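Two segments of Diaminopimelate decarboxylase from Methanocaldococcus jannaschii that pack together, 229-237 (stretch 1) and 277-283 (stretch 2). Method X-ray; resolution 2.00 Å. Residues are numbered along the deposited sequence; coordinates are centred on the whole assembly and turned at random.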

# COMPACT_ATOMS: atom_id res chain seq x y z
N MET A 229 30.72 2.91 -17.07
CA MET A 229 31.62 3.29 -18.14
C MET A 229 32.70 2.21 -18.38
O MET A 229 33.12 2.00 -19.54
CB MET A 229 32.24 4.69 -17.86
CG MET A 229 31.22 5.86 -17.97
SD MET A 229 30.33 5.92 -19.58
CE MET A 229 31.59 6.68 -20.67
N ASP A 230 33.18 1.57 -17.31
CA ASP A 230 34.16 0.51 -17.50
C ASP A 230 33.53 -0.56 -18.40
O ASP A 230 34.21 -1.18 -19.23
CB ASP A 230 34.51 -0.19 -16.18
CG ASP A 230 35.44 0.65 -15.27
OD1 ASP A 230 35.99 1.67 -15.70
OD2 ASP A 230 35.61 0.23 -14.12
N PHE A 231 32.23 -0.81 -18.23
CA PHE A 231 31.59 -1.83 -19.08
C PHE A 231 31.46 -1.32 -20.53
O PHE A 231 31.55 -2.11 -21.49
CB PHE A 231 30.22 -2.26 -18.48
CG PHE A 231 29.56 -3.39 -19.25
CD1 PHE A 231 30.15 -4.65 -19.27
CD2 PHE A 231 28.39 -3.17 -19.99
CE1 PHE A 231 29.59 -5.73 -20.03
CE2 PHE A 231 27.81 -4.24 -20.77
CZ PHE A 231 28.44 -5.51 -20.77
N VAL A 232 31.24 -0.02 -20.71
CA VAL A 232 31.16 0.53 -22.07
C VAL A 232 32.53 0.32 -22.73
O VAL A 232 32.62 0.02 -23.94
CB VAL A 232 30.71 2.05 -22.05
CG1 VAL A 232 30.68 2.62 -23.44
CG2 VAL A 232 29.20 2.14 -21.51
N VAL A 233 33.60 0.46 -21.95
CA VAL A 233 34.96 0.22 -22.51
C VAL A 233 35.06 -1.27 -22.88
O VAL A 233 35.51 -1.60 -23.99
CB VAL A 233 36.10 0.58 -21.50
CG1 VAL A 233 37.47 0.12 -22.06
CG2 VAL A 233 36.12 2.09 -21.26
N GLU A 234 34.66 -2.16 -21.98
CA GLU A 234 34.68 -3.60 -22.29
C GLU A 234 33.90 -3.92 -23.59
O GLU A 234 34.36 -4.73 -24.42
CB GLU A 234 34.11 -4.40 -21.12
CG GLU A 234 34.20 -5.94 -21.29
CD GLU A 234 33.61 -6.73 -20.10
OE1 GLU A 234 33.48 -7.99 -20.21
OE2 GLU A 234 33.26 -6.13 -19.06
N LEU A 235 32.75 -3.27 -23.80
CA LEU A 235 31.98 -3.50 -25.02
C LEU A 235 32.78 -3.01 -26.24
O LEU A 235 32.83 -3.67 -27.29
CB LEU A 235 30.64 -2.77 -24.95
CG LEU A 235 29.59 -3.45 -24.08
CD1 LEU A 235 28.46 -2.44 -23.88
CD2 LEU A 235 29.05 -4.75 -24.74
N LYS A 236 33.39 -1.85 -26.11
CA LYS A 236 34.17 -1.27 -27.20
C LYS A 236 35.33 -2.21 -27.61
O LYS A 236 35.65 -2.32 -28.79
CB LYS A 236 34.71 0.10 -26.79
CG LYS A 236 35.42 0.83 -27.93
CD LYS A 236 34.39 1.28 -28.94
CE LYS A 236 35.03 1.85 -30.16
NZ LYS A 236 35.15 3.27 -29.94
N GLU A 237 35.97 -2.87 -26.65
CA GLU A 237 37.02 -3.83 -26.97
C GLU A 237 36.44 -4.98 -27.81
O GLU A 237 37.18 -5.63 -28.59
CB GLU A 237 37.65 -4.40 -25.69
CG GLU A 237 38.50 -3.37 -24.94
CD GLU A 237 38.77 -3.73 -23.47
OE1 GLU A 237 39.63 -3.05 -22.86
OE2 GLU A 237 38.14 -4.67 -22.91
N LYS A 277 36.44 11.06 -18.29
CA LYS A 277 37.72 10.36 -18.13
C LYS A 277 37.85 9.31 -19.22
O LYS A 277 38.97 8.83 -19.51
CB LYS A 277 37.76 9.60 -16.80
CG LYS A 277 37.91 10.53 -15.59
CD LYS A 277 37.65 9.84 -14.27
CE LYS A 277 37.96 10.82 -13.16
NZ LYS A 277 38.06 10.11 -11.83
N TYR A 278 36.72 8.91 -19.81
CA TYR A 278 36.74 7.82 -20.80
C TYR A 278 36.72 8.23 -22.25
O TYR A 278 36.68 7.34 -23.13
CB TYR A 278 35.55 6.86 -20.57
CG TYR A 278 35.52 6.23 -19.20
CD1 TYR A 278 35.12 6.96 -18.09
CD2 TYR A 278 35.91 4.90 -19.01
CE1 TYR A 278 35.09 6.38 -16.80
CE2 TYR A 278 35.89 4.31 -17.74
CZ TYR A 278 35.48 5.05 -16.64
OH TYR A 278 35.50 4.43 -15.40
N LYS A 279 36.75 9.55 -22.49
CA LYS A 279 36.66 10.11 -23.84
C LYS A 279 37.73 9.69 -24.82
O LYS A 279 37.55 9.86 -26.02
CB LYS A 279 36.63 11.64 -23.81
CG LYS A 279 37.95 12.26 -23.43
CD LYS A 279 38.08 13.63 -24.05
CE LYS A 279 38.04 14.75 -23.05
NZ LYS A 279 38.62 15.99 -23.74
N ASP A 280 38.85 9.15 -24.37
CA ASP A 280 39.77 8.71 -25.37
C ASP A 280 39.61 7.24 -25.68
O ASP A 280 40.24 6.74 -26.61
CB ASP A 280 41.21 8.98 -24.98
CG ASP A 280 41.55 10.44 -25.13
OD1 ASP A 280 40.91 11.14 -25.95
OD2 ASP A 280 42.47 10.88 -24.41
N LYS A 281 38.78 6.53 -24.93
CA LYS A 281 38.56 5.11 -25.18
C LYS A 281 37.25 4.84 -25.92
O LYS A 281 37.12 3.86 -26.66
CB LYS A 281 38.56 4.32 -23.86
CG LYS A 281 39.86 4.46 -23.08
CD LYS A 281 40.14 3.21 -22.26
CE LYS A 281 41.48 3.31 -21.52
NZ LYS A 281 41.31 4.06 -20.27
N VAL A 282 36.24 5.68 -25.69
CA VAL A 282 34.97 5.48 -26.36
C VAL A 282 34.37 6.83 -26.69
O VAL A 282 34.73 7.85 -26.08
CB VAL A 282 33.94 4.68 -25.47
CG1 VAL A 282 34.53 3.36 -25.04
CG2 VAL A 282 33.48 5.54 -24.24
N GLU A 283 33.49 6.87 -27.67
CA GLU A 283 32.83 8.13 -27.97
C GLU A 283 31.86 8.47 -26.87
O GLU A 283 31.19 7.60 -26.34
CB GLU A 283 32.12 8.02 -29.31
CG GLU A 283 33.11 7.69 -30.42
CD GLU A 283 32.44 7.58 -31.77
OE1 GLU A 283 32.97 6.84 -32.64
OE2 GLU A 283 31.38 8.25 -31.94
O HOH W 1 32.48 4.47 -28.97

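The contact joins one flank of a helix that enters stretch 1 from earlier in the chain to an irregular segment, 277-283, and buries 441 Å² counted over both sides. Within the stretch, backbone hydrogen bonds run from Val 233 N to Met 229 O at 2.9 Å through Glu 237 N to Val 233 O at 3.0 Å. Its contacting residues, Met 229, Asp 230, Val 232, Val 233 and Lys 236, recur at the three- and four-residue spacing that places side chains along one flank, whereas Phe 231, Glu 234 and Leu 235 make no contact. CA separations fix the register: Met 229 CA lies 7.3 Å from Tyr 278 CA, and Val 233 CA lies 6.5 Å from Val 282 CA.

The second stretch offers two main projections, Tyr 278 and Val 282, whose CA-to-CB bonds both point toward the helix. Its own backbone helps set their spacing, since Tyr 278 O accepts from Lys 281 N at 2.9 Å and from Val 282 N at 3.1 Å, turning the chain between them.

Tyr 278, with chi1 in the m well, is the larger bump, and it has 89 Å² covered by the helix. Met 229 CB sits 3.4 Å from the centroid of the Tyr 278 ring and only 10° off the ring normal, a CH-pi contact over one face. Met 229 SD is farther out, 5.4 Å from the same centroid in an oblique sulfur-aromatic approach. Val 233 meets the ring differently: its CG2 reaches Tyr 278 CD2 at 3.6 Å, at the edge and near the ring plane. The ring therefore lies against the side of the helix, with Met 229 on one face and Val 233 at its edge. Tyrosine suits this place because its flat apolar surface can be packed while its hydroxyl remains available at the tip. There Tyr 278 OH donates to Asp 230 OD1 at 2.8 Å, the sole direct hydrogen bond across the contact. The CA-to-CB bond of Asp 230 points away, but its carboxylate comes nearer and meets the hydroxyl at the ring edge.

Val 282, a buried residue, is the second bump and loses 80 Å² to the helix. Its CG1 enters a shallow hollow, 4.0 Å from Val 232 O, 4.1 Å from Val 233 CA and 3.7 Å from Lys 236 CB. Both Val 282 methyls rest on Val 232 CG1, at 4.2 Å from CG1 and 4.1 Å from CG2, while CG2 alone comes near Met 229 CE, at 4.2 Å. A compact beta-branched side chain fits this hollow; buried Met 229, long and unbranched, reaches both bumps.

Toward the exposed margin, lysine methylenes extend the packing. Val 233 CG1 approaches Lys 281 CD at 4.1 Å, and Lys 236 CG lies 3.7 Å from Lys 281 O. At the end of the Lys 236 side chain, water 1 bridges the stretches, accepting from Lys 236 NZ at 3.1 Å and from Glu 283 N at 2.9 Å.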